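Beta/gamma crystallin 'Greek key' domain-containing protein (Methanosaeta thermophila PT, PDB 5HT7) binds transition-metal ions, iron(II) among them, as a trimeric betagamma-crystallin of a thermophilic methane-producing archaeon. Local coordinates at residues 65-68 and 69-72. Residues are numbered along the deposited sequence; the frame is centred on the assembly and turned at random.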
ATOM      1  N   TYR A  65      10.076  -7.958   9.134  1.00 28.74           N
ATOM      2  CA  TYR A  65      11.458  -8.376   8.868  1.00 27.98           C
ATOM      3  C   TYR A  65      12.311  -7.212   8.366  1.00 28.23           C
ATOM      4  O   TYR A  65      12.419  -6.986   7.165  1.00 27.16           O
ATOM      5  CB  TYR A  65      11.467  -9.531   7.860  1.00 27.79           C
ATOM      6  CG  TYR A  65      10.591 -10.678   8.302  1.00 32.35           C
ATOM      7  CD1 TYR A  65      11.071 -11.649   9.174  1.00 32.61           C
ATOM      8  CD2 TYR A  65       9.269 -10.767   7.883  1.00 29.74           C
ATOM      9  CE1 TYR A  65      10.262 -12.694   9.598  1.00 34.21           C
ATOM     10  CE2 TYR A  65       8.455 -11.811   8.301  1.00 34.72           C
ATOM     11  CZ  TYR A  65       8.960 -12.772   9.160  1.00 34.60           C
ATOM     12  OH  TYR A  65       8.156 -13.806   9.584  1.00 38.79           O
ATOM     13  N   PRO A  66      12.929  -6.471   9.300  1.00 32.57           N
ATOM     14  CA  PRO A  66      13.565  -5.176   9.013  1.00 29.51           C
ATOM     15  C   PRO A  66      14.828  -5.258   8.181  1.00 29.52           C
ATOM     16  O   PRO A  66      15.268  -4.231   7.666  1.00 28.79           O
ATOM     17  CB  PRO A  66      13.903  -4.635  10.407  1.00 32.20           C
ATOM     18  CG  PRO A  66      13.048  -5.411  11.344  1.00 33.96           C
ATOM     19  CD  PRO A  66      12.954  -6.772  10.739  1.00 34.56           C
ATOM     20  N   SER A  67      15.415  -6.446   8.061  1.00 30.87           N
ATOM     21  CA  SER A  67      16.635  -6.601   7.274  1.00 28.49           C
ATOM     22  C   SER A  67      16.749  -8.005   6.698  1.00 35.52           C
ATOM     23  O   SER A  67      17.369  -8.880   7.303  1.00 38.06           O
ATOM     24  CB  SER A  67      17.864  -6.287   8.132  1.00 36.95           C
ATOM     25  OG  SER A  67      19.050  -6.366   7.356  1.00 40.69           O
ATOM     26  N   ILE A  68      16.168  -8.233   5.526  1.00 33.00           N
ATOM     27  CA  ILE A  68      16.079  -9.608   5.049  1.00 33.34           C
ATOM     28  C   ILE A  68      17.440 -10.120   4.560  1.00 35.84           C
ATOM     29  O   ILE A  68      17.609 -11.312   4.343  1.00 38.51           O
ATOM     30  CB  ILE A  68      15.014  -9.767   3.943  1.00 31.68           C
ATOM     31  CG1 ILE A  68      15.273  -8.827   2.770  1.00 30.80           C
ATOM     32  CG2 ILE A  68      13.627  -9.513   4.518  1.00 27.46           C
ATOM     33  CD1 ILE A  68      14.219  -8.972   1.656  1.00 32.32           C
ATOM     34  N   ALA A  69      18.411  -9.223   4.415  1.00 36.73           N
ATOM     35  CA  ALA A  69      19.789  -9.637   4.156  1.00 41.09           C
ATOM     36  C   ALA A  69      20.314 -10.546   5.272  1.00 42.85           C
ATOM     37  O   ALA A  69      21.163 -11.399   5.028  1.00 45.45           O
ATOM     38  CB  ALA A  69      20.690  -8.431   3.993  1.00 43.82           C
ATOM     39  N   ASP A  70      19.799 -10.372   6.487  1.00 42.14           N
ATOM     40  CA  ASP A  70      20.163 -11.251   7.599  1.00 43.40           C
ATOM     41  C   ASP A  70      19.851 -12.719   7.296  1.00 46.50           C
ATOM     42  O   ASP A  70      20.539 -13.620   7.772  1.00 48.76           O
ATOM     43  CB  ASP A  70      19.444 -10.830   8.879  1.00 41.38           C
ATOM     44  CG  ASP A  70      19.863  -9.460   9.357  1.00 41.76           C
ATOM     45  OD1 ASP A  70      20.785  -8.877   8.746  1.00 46.70           O
ATOM     46  OD2 ASP A  70      19.283  -8.969  10.350  1.00 49.62           O
ATOM     47  N   TYR A  71      18.809 -12.950   6.507  1.00 42.94           N
ATOM     48  CA  TYR A  71      18.403 -14.300   6.136  1.00 44.42           C
ATOM     49  C   TYR A  71      19.097 -14.744   4.851  1.00 44.60           C
ATOM     50  O   TYR A  71      18.761 -15.780   4.277  1.00 49.78           O
ATOM     51  CB  TYR A  71      16.880 -14.372   5.964  1.00 45.07           C
ATOM     52  CG  TYR A  71      16.099 -14.008   7.210  1.00 45.91           C
ATOM     53  CD1 TYR A  71      15.798 -12.685   7.507  1.00 41.23           C
ATOM     54  CD2 TYR A  71      15.664 -14.989   8.088  1.00 48.17           C
ATOM     55  CE1 TYR A  71      15.090 -12.352   8.644  1.00 43.23           C
ATOM     56  CE2 TYR A  71      14.955 -14.665   9.226  1.00 45.52           C
ATOM     57  CZ  TYR A  71      14.671 -13.348   9.498  1.00 42.97           C
ATOM     58  OH  TYR A  71      13.961 -13.028  10.628  1.00 48.95           O
ATOM     59  N   GLY A  72      20.057 -13.946   4.395  1.00 43.11           N
ATOM     60  CA  GLY A  72      20.805 -14.257   3.189  1.00 43.56           C
ATOM     61  C   GLY A  72      20.060 -13.955   1.902  1.00 46.74           C
ATOM     62  O   GLY A  72      20.408 -14.459   0.830  1.00 43.69           O
TER
HETATM   63  O   HOH W   1      18.300  -6.256   4.045  1.00 33.62           O
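Tyr-65, the last residue of strand 63-65, meets Tyr-71, the last residue of the 3-10 turn 68-71, in the betagamma-crystallin Greek key domain, where the chain leaves that edge strand and loops toward strand 78-81. The aromatic evidence comes first. Ring centroids lie 6.0 Å apart and the planes stand at 79°, an offset edge-to-face pair in which Tyr-65 presents its edge toward the face of Tyr-71. Closest is Tyr-71 OH, which comes up to the edge of the Tyr-65 ring, 3.5 Å from Tyr-65 CD1. With CG anti to the carbonyl carbon (chi1 -60°), Tyr-71 sends its ring back along the turn to reach this neighbour. Phe-60 meets both rings edge-to-face, and Tyr-65 OH bonds to Gly-61 O, tying that ring's far end to the loop before its own strand.

Backbone bonds define the turn itself. Asp-70 N donates a hydrogen bond to Ser-67 O at 3.0 Å, and Tyr-71 N donates one to Ile-68 O, also at 3.0 Å. Two successive i to i+3 bonds are the signature of 3-10 winding, and Gly-72 N continues the series to Ala-69 O at 2.8 Å. Gly-72 itself has a positive phi of 78°, a backbone shape readily accepted by glycine. Ile-68 is buried, its side chain packing on Met-37 of strand 36-39 and on Ile-76.

Side-chain polar contacts at the start of the turn are looser. Ser-67 OG stands 3.4 Å from Asp-70 OD1; that length makes the hydrogen bond weak, and a water also within weak reach of the hydroxyl leaves the direction of its single proton unsettled. That water is held more firmly elsewhere: its oxygen accepts a hydrogen bond from Ala-69 N at 3.0 Å.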